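Local structure of DNA-entry nuclease (Competence-specific nuclease) (Streptococcus agalactiae ILRI112, 4QGO) at residues L93-V98 / H106-G111; V136-H141 / R151-Y156. The protein probably cleaves DNA as a nuclease of the beta-beta-alpha metal type, with low sequence specificity. The protein carries 1 engineered substitution. All coordinates share one frame; numbering follows the deposited sequence. Where two conformers were deposited one is given.

Contact 1 of 2, residues L93-V98 / H106-G111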
loop_
_atom_site.group_PDB
_atom_site.type_symbol
_atom_site.label_atom_id
_atom_site.label_comp_id
_atom_site.label_asym_id
_atom_site.label_seq_id
_atom_site.Cartn_x
_atom_site.Cartn_y
_atom_site.Cartn_z
ATOM N N LEU A 93 -1.601 -13.587 -4.442
ATOM C CA LEU A 93 -2.686 -14.318 -3.810
ATOM C C LEU A 93 -4.024 -13.643 -4.087
ATOM O O LEU A 93 -4.128 -12.411 -4.018
ATOM C CB LEU A 93 -2.451 -14.405 -2.302
ATOM C CG LEU A 93 -1.182 -15.138 -1.875
ATOM C CD1 LEU A 93 -1.013 -15.005 -0.389
ATOM C CD2 LEU A 93 -1.266 -16.612 -2.277
ATOM N N GLY A 94 -5.047 -14.440 -4.403
ATOM C CA GLY A 94 -6.386 -13.908 -4.620
ATOM C C GLY A 94 -6.633 -13.279 -5.982
ATOM O O GLY A 94 -7.652 -12.614 -6.183
ATOM N N TRP A 95 -5.707 -13.469 -6.917
ATOM C CA TRP A 95 -5.806 -12.813 -8.224
ATOM C C TRP A 95 -6.908 -13.400 -9.086
ATOM O O TRP A 95 -6.874 -14.587 -9.447
ATOM C CB TRP A 95 -4.489 -12.922 -8.976
ATOM C CG TRP A 95 -4.457 -12.175 -10.292
ATOM C CD1 TRP A 95 -4.783 -12.662 -11.532
ATOM C CD2 TRP A 95 -4.048 -10.815 -10.490
ATOM N NE1 TRP A 95 -4.612 -11.677 -12.483
ATOM C CE2 TRP A 95 -4.154 -10.539 -11.869
ATOM C CE3 TRP A 95 -3.601 -9.801 -9.629
ATOM C CZ2 TRP A 95 -3.827 -9.293 -12.408
ATOM C CZ3 TRP A 95 -3.274 -8.562 -10.167
ATOM C CH2 TRP A 95 -3.391 -8.317 -11.541
ATOM N N HIS A 96 -7.879 -12.560 -9.422
ATOM C CA HIS A 96 -8.954 -12.947 -10.332
ATOM C C HIS A 96 -9.368 -11.738 -11.138
ATOM O O HIS A 96 -10.237 -10.970 -10.737
ATOM C CB HIS A 96 -10.141 -13.511 -9.551
ATOM C CG HIS A 96 -9.828 -14.797 -8.854
ATOM N ND1 HIS A 96 -9.667 -15.985 -9.534
ATOM C CD2 HIS A 96 -9.604 -15.075 -7.549
ATOM C CE1 HIS A 96 -9.379 -16.945 -8.673
ATOM N NE2 HIS A 96 -9.330 -16.418 -7.462
ATOM N N GLN A 97 -8.713 -11.561 -12.274
ATOM C CA GLN A 97 -8.950 -10.392 -13.098
ATOM C C GLN A 97 -10.356 -10.381 -13.698
ATOM O O GLN A 97 -10.910 -11.430 -14.045
ATOM C CB GLN A 97 -7.912 -10.339 -14.214
ATOM C CG GLN A 97 -7.916 -9.053 -15.033
ATOM C CD GLN A 97 -7.597 -7.827 -14.192
ATOM O OE1 GLN A 97 -8.470 -7.281 -13.519
ATOM N NE2 GLN A 97 -6.338 -7.400 -14.224
ATOM N N VAL A 98 -10.909 -9.176 -13.825
ATOM C CA VAL A 98 -12.239 -8.940 -14.396
ATOM C C VAL A 98 -12.162 -7.668 -15.246
ATOM O O VAL A 98 -11.527 -6.699 -14.832
ATOM C CB VAL A 98 -13.299 -8.719 -13.272
ATOM C CG1 VAL A 98 -14.651 -8.334 -13.862
ATOM C CG2 VAL A 98 -13.430 -9.951 -12.380
ATOM N N HIS A 106 -9.930 -2.581 -16.282
ATOM C CA HIS A 106 -9.681 -3.849 -15.599
ATOM C C HIS A 106 -9.787 -3.612 -14.100
ATOM O O HIS A 106 -9.709 -2.474 -13.641
ATOM C CB HIS A 106 -8.309 -4.401 -15.948
ATOM C CG HIS A 106 -7.187 -3.498 -15.555
ATOM N ND1 HIS A 106 -6.728 -2.485 -16.369
ATOM C CD2 HIS A 106 -6.442 -3.440 -14.426
ATOM C CE1 HIS A 106 -5.744 -1.848 -15.759
ATOM N NE2 HIS A 106 -5.553 -2.407 -14.578
ATOM N N ALA A 107 -9.954 -4.688 -13.341
ATOM C CA ALA A 107 -10.273 -4.570 -11.916
ATOM C C ALA A 107 -9.047 -4.462 -11.016
ATOM O O ALA A 107 -9.047 -3.661 -10.079
ATOM C CB ALA A 107 -11.127 -5.731 -11.470
ATOM N N VAL A 108 -8.015 -5.255 -11.296
ATOM C CA VAL A 108 -6.879 -5.369 -10.372
ATOM C C VAL A 108 -5.515 -5.225 -11.038
ATOM O O VAL A 108 -5.362 -5.499 -12.229
ATOM C CB VAL A 108 -6.911 -6.688 -9.570
ATOM C CG1 VAL A 108 -8.111 -6.714 -8.632
ATOM C CG2 VAL A 108 -6.909 -7.908 -10.500
ATOM N N ASP A 109 -4.550 -4.776 -10.232
ATOM C CA ASP A 109 -3.157 -4.604 -10.631
ATOM C C ASP A 109 -2.289 -5.375 -9.651
ATOM O O ASP A 109 -2.676 -5.603 -8.506
ATOM C CB ASP A 109 -2.730 -3.133 -10.515
ATOM C CG ASP A 109 -3.392 -2.230 -11.531
ATOM O OD1 ASP A 109 -3.861 -2.723 -12.573
ATOM O OD2 ASP A 109 -3.402 -1.003 -11.296
ATOM N N LYS A 110 -1.117 -5.787 -10.114
ATOM C CA LYS A 110 -0.093 -6.276 -9.215
ATOM C C LYS A 110 0.314 -5.077 -8.384
ATOM O O LYS A 110 0.901 -4.121 -8.892
ATOM C CB LYS A 110 1.090 -6.830 -10.001
ATOM C CG LYS A 110 0.768 -8.136 -10.717
ATOM C CD LYS A 110 1.871 -8.536 -11.694
ATOM C CE LYS A 110 1.432 -9.707 -12.561
ATOM N NZ LYS A 110 2.261 -9.840 -13.796
ATOM N N GLY A 111 -0.041 -5.108 -7.107
ATOM C CA GLY A 111 0.281 -3.986 -6.235
ATOM C C GLY A 111 1.524 -4.189 -5.384
ATOM O O GLY A 111 1.526 -5.016 -4.476
#
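The side-chain oxygen of Gln97, OE1, accepts three backbone N-H groups, a compact example of how one amide can stand in for a strand partner. Across the contact, Val108 N approaches OE1 at 3.0 Å in the carbonyl plane, on a lone pair, whereas Ala107 N, also 3.0 Å from OE1, comes in from above that plane. The third donor is the neighbouring Val98 N. At the other end of the amide, Gln97 NE2 returns a nearly straight bond of 2.9 Å to Val108 O, so that Val108 is held by both its N-H and its carbonyl. A bend at chi2 (62°) folds the chain back to make this two-point grip possible, and bonds at both ends of the amide should fix its rotation.

Trp95 adds an apolar contact. Val108 CG2 sits over its six-membered ring, 3.6 Å from the centroid, in a CH-pi contact, while the ring edge at CZ3 meets Asp109 C at 3.4 Å. Beside the amide, His106 NE2 donates to Asp109 OD1 at 2.6 Å. The irregular 93-98 segment thus flanks strand 108-112, whose place in the fold is consistent with the first strand of the beta-beta-alpha motif of His-Me finger nucleases.

Contact 2 of 2, residues V136-H141 / R151-Y156. With SO4 (sulfate ion), chain G.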
loop_
_atom_site.group_PDB
_atom_site.type_symbol
_atom_site.label_atom_id
_atom_site.label_comp_id
_atom_site.label_asym_id
_atom_site.label_seq_id
_atom_site.Cartn_x
_atom_site.Cartn_y
_atom_site.Cartn_z
ATOM N N VAL A 136 0.721 -7.713 -3.823
ATOM C CA VAL A 136 -0.629 -8.173 -3.512
ATOM C C VAL A 136 -1.572 -7.885 -4.671
ATOM O O VAL A 136 -1.231 -7.159 -5.614
ATOM C CB VAL A 136 -1.193 -7.523 -2.227
ATOM C CG1 VAL A 136 -0.377 -7.950 -1.009
ATOM C CG2 VAL A 136 -1.232 -5.984 -2.349
ATOM N N THR A 137 -2.763 -8.471 -4.602
ATOM C CA THR A 137 -3.838 -8.136 -5.522
ATOM C C THR A 137 -4.441 -6.823 -5.062
ATOM O O THR A 137 -5.006 -6.750 -3.977
ATOM C CB THR A 137 -4.904 -9.236 -5.532
ATOM O OG1 THR A 137 -4.317 -10.443 -6.033
ATOM C CG2 THR A 137 -6.100 -8.841 -6.404
ATOM N N GLN A 138 -4.297 -5.779 -5.874
ATOM C CA GLN A 138 -4.725 -4.448 -5.471
ATOM C C GLN A 138 -5.659 -3.864 -6.518
ATOM O O GLN A 138 -5.422 -4.001 -7.734
ATOM C CB GLN A 138 -3.514 -3.528 -5.276
ATOM C CG GLN A 138 -3.878 -2.196 -4.611
ATOM C CD GLN A 138 -2.656 -1.383 -4.248
ATOM O OE1 GLN A 138 -1.632 -1.445 -4.937
ATOM N NE2 GLN A 138 -2.746 -0.619 -3.163
ATOM N N THR A 139 -6.721 -3.211 -6.065
ATOM C CA THR A 139 -7.636 -2.622 -7.042
ATOM C C THR A 139 -6.893 -1.610 -7.929
ATOM O O THR A 139 -5.953 -0.935 -7.480
ATOM C CB THR A 139 -8.870 -1.964 -6.404
ATOM O OG1 THR A 139 -8.468 -0.782 -5.687
ATOM C CG2 THR A 139 -9.575 -2.946 -5.474
ATOM N N ALA A 140 -7.305 -1.518 -9.191
ATOM C CA ALA A 140 -6.698 -0.557 -10.097
ATOM C C ALA A 140 -6.810 0.852 -9.535
ATOM O O ALA A 140 -5.848 1.615 -9.595
ATOM C CB ALA A 140 -7.347 -0.633 -11.474
ATOM N N HIS A 141 -7.977 1.197 -8.985
ATOM C CA HIS A 141 -8.152 2.518 -8.408
ATOM C C HIS A 141 -7.176 2.798 -7.272
ATOM O O HIS A 141 -6.529 3.845 -7.242
ATOM C CB HIS A 141 -9.557 2.705 -7.866
ATOM C CG HIS A 141 -9.690 3.939 -7.042
ATOM N ND1 HIS A 141 -9.723 5.201 -7.594
ATOM C CD2 HIS A 141 -9.729 4.111 -5.700
ATOM C CE1 HIS A 141 -9.815 6.098 -6.624
ATOM N NE2 HIS A 141 -9.827 5.461 -5.467
ATOM N N ARG A 151 -7.397 10.033 -3.522
ATOM C CA ARG A 151 -6.044 9.496 -3.397
ATOM C C ARG A 151 -5.956 7.984 -3.471
ATOM O O ARG A 151 -6.828 7.274 -2.982
ATOM C CB ARG A 151 -5.448 9.967 -2.071
ATOM C CG ARG A 151 -5.332 11.480 -1.977
ATOM C CD ARG A 151 -4.952 11.947 -0.588
ATOM N NE ARG A 151 -5.033 13.407 -0.510
ATOM C CZ ARG A 151 -4.513 14.144 0.464
ATOM N NH1 ARG A 151 -3.851 13.574 1.465
ATOM N NH2 ARG A 151 -4.653 15.463 0.430
ATOM N N GLY A 152 -4.901 7.499 -4.121
ATOM C CA GLY A 152 -4.548 6.095 -4.076
ATOM C C GLY A 152 -3.141 5.961 -3.524
ATOM O O GLY A 152 -2.523 6.944 -3.103
ATOM N N GLN A 153 -2.637 4.738 -3.524
ATOM C CA GLN A 153 -1.289 4.500 -3.039
ATOM C C GLN A 153 -0.250 5.271 -3.874
ATOM O O GLN A 153 0.755 5.745 -3.329
ATOM C CB GLN A 153 -1.002 2.999 -3.001
ATOM C CG GLN A 153 0.426 2.664 -2.580
ATOM C CD GLN A 153 0.603 1.211 -2.195
ATOM O OE1 GLN A 153 -0.365 0.502 -1.899
ATOM N NE2 GLN A 153 1.857 0.759 -2.184
ATOM N N ASN A 154 -0.501 5.424 -5.173
ATOM C CA ASN A 154 0.412 6.198 -6.018
ATOM C C ASN A 154 0.609 7.618 -5.488
ATOM O O ASN A 154 1.714 8.143 -5.531
ATOM C CB ASN A 154 -0.104 6.272 -7.466
ATOM C CG ASN A 154 0.538 5.238 -8.394
ATOM O OD1 ASN A 154 1.414 4.460 -8.000
ATOM N ND2 ASN A 154 0.098 5.236 -9.648
ATOM N N TYR A 155 -0.462 8.243 -4.997
ATOM C CA TYR A 155 -0.349 9.601 -4.462
ATOM C C TYR A 155 0.689 9.668 -3.334
ATOM O O TYR A 155 1.547 10.564 -3.301
ATOM C CB TYR A 155 -1.701 10.111 -3.938
ATOM C CG TYR A 155 -1.589 11.479 -3.309
ATOM C CD1 TYR A 155 -1.556 12.620 -4.098
ATOM C CD2 TYR A 155 -1.494 11.626 -1.931
ATOM C CE1 TYR A 155 -1.414 13.872 -3.531
ATOM C CE2 TYR A 155 -1.358 12.887 -1.354
ATOM C CZ TYR A 155 -1.329 13.993 -2.166
ATOM O OH TYR A 155 -1.189 15.244 -1.601
ATOM N N TYR A 156 0.584 8.739 -2.390
ATOM C CA TYR A 156 1.500 8.703 -1.262
ATOM C C TYR A 156 2.911 8.335 -1.664
ATOM O O TYR A 156 3.883 8.897 -1.143
ATOM C CB TYR A 156 0.937 7.817 -0.150
ATOM C CG TYR A 156 -0.197 8.541 0.522
ATOM C CD1 TYR A 156 0.048 9.433 1.568
ATOM C CD2 TYR A 156 -1.500 8.403 0.069
ATOM C CE1 TYR A 156 -0.985 10.139 2.158
ATOM C CE2 TYR A 156 -2.540 9.102 0.655
ATOM C CZ TYR A 156 -2.273 9.960 1.701
ATOM O OH TYR A 156 -3.295 10.672 2.292
HETATM S S SO4 G . -2.677 16.911 3.113
HETATM O O1 SO4 G . -1.764 17.877 2.506
HETATM O O2 SO4 G . -2.411 16.818 4.545
HETATM O O3 SO4 G . -4.054 17.346 2.900
HETATM O O4 SO4 G . -2.475 15.602 2.500
HETATM O O HOH W 1 -9.548 7.100 -3.365
#
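A single amide-to-amide bond is all that joins the side chains of Gln138 and Gln153 directly, and it is made off the usual lone-pair direction. Gln138 NE2 lies 2.9 Å from Gln153 OE1 and donates to it almost straight, with an N-H...O angle of 160°, yet it reaches the oxygen from above the carbonyl plane. Both chains run extended, and they cross at about a right angle, with the amide planes 68° apart. Gln153 CG stands anti to the backbone N (chi1 177°), directing the chain from the helix start toward the strand. Its other amide atom, NE2, is bonded to Glu157, and Met189 of strand 188-195 packs against both glutamines.

The contact belongs to the beta-beta-alpha motif: Gln138 lies on the second strand of the antiparallel pair, and helix 153-165, probably the alpha element, begins after Gly152 at its N-cap. Between strand and helix comes the short helix 140-144, whose N-cap is Thr139.

A second link passes through water. One water lies 2.7 Å from His141 NE2, in the plane of the imidazole ring, and donates to Arg151 O at 2.8 Å. The opposite ring nitrogen, ND1, is bonded to Tyr104 OH, so the imidazole is held through both nitrogens.

Beyond that carbonyl, Arg151, just ahead of the N-cap, carries an extended side chain past the first turn of helix 153-165. Tyr155 CE2 lies over one face of the Arg151 guanidinium, toward its rim, Tyr156 OH accepts a bond of 3.1 Å from Arg151 NH1, in the guanidinium plane, and NE is bonded to Lys148 O. A sulfate, probably from the crystallisation liquor, meets the edge of the group: its O4 lies 2.7 Å from Arg151 NH1, and its O3 accepts a longer bond of 3.2 Å from Arg151 NH2.

Overall arrangement
From the N terminus, the chain passes through the seven-stranded sheet's strands 27-30, 33-36, 52-54 and 66-70 before reaching 93-98. Contact 1 closes a short excursion without helix or strand, and returns the chain onto strand 108-112. After helix 116-119 the chain comes back as strand 135-139, antiparallel to it, and contact 2 then closes a second small loop holding the rest of helix 140-144. The two closures follow in series and neither nest nor cross. They share the two-stranded sheet: Asp109 N meets Gln138 O, and Gly111 N meets Val136 O, each at 2.8 Å. Contact 1 therefore lines the sheet's first strand with loop, while contact 2 ties its second strand to helix 153-165.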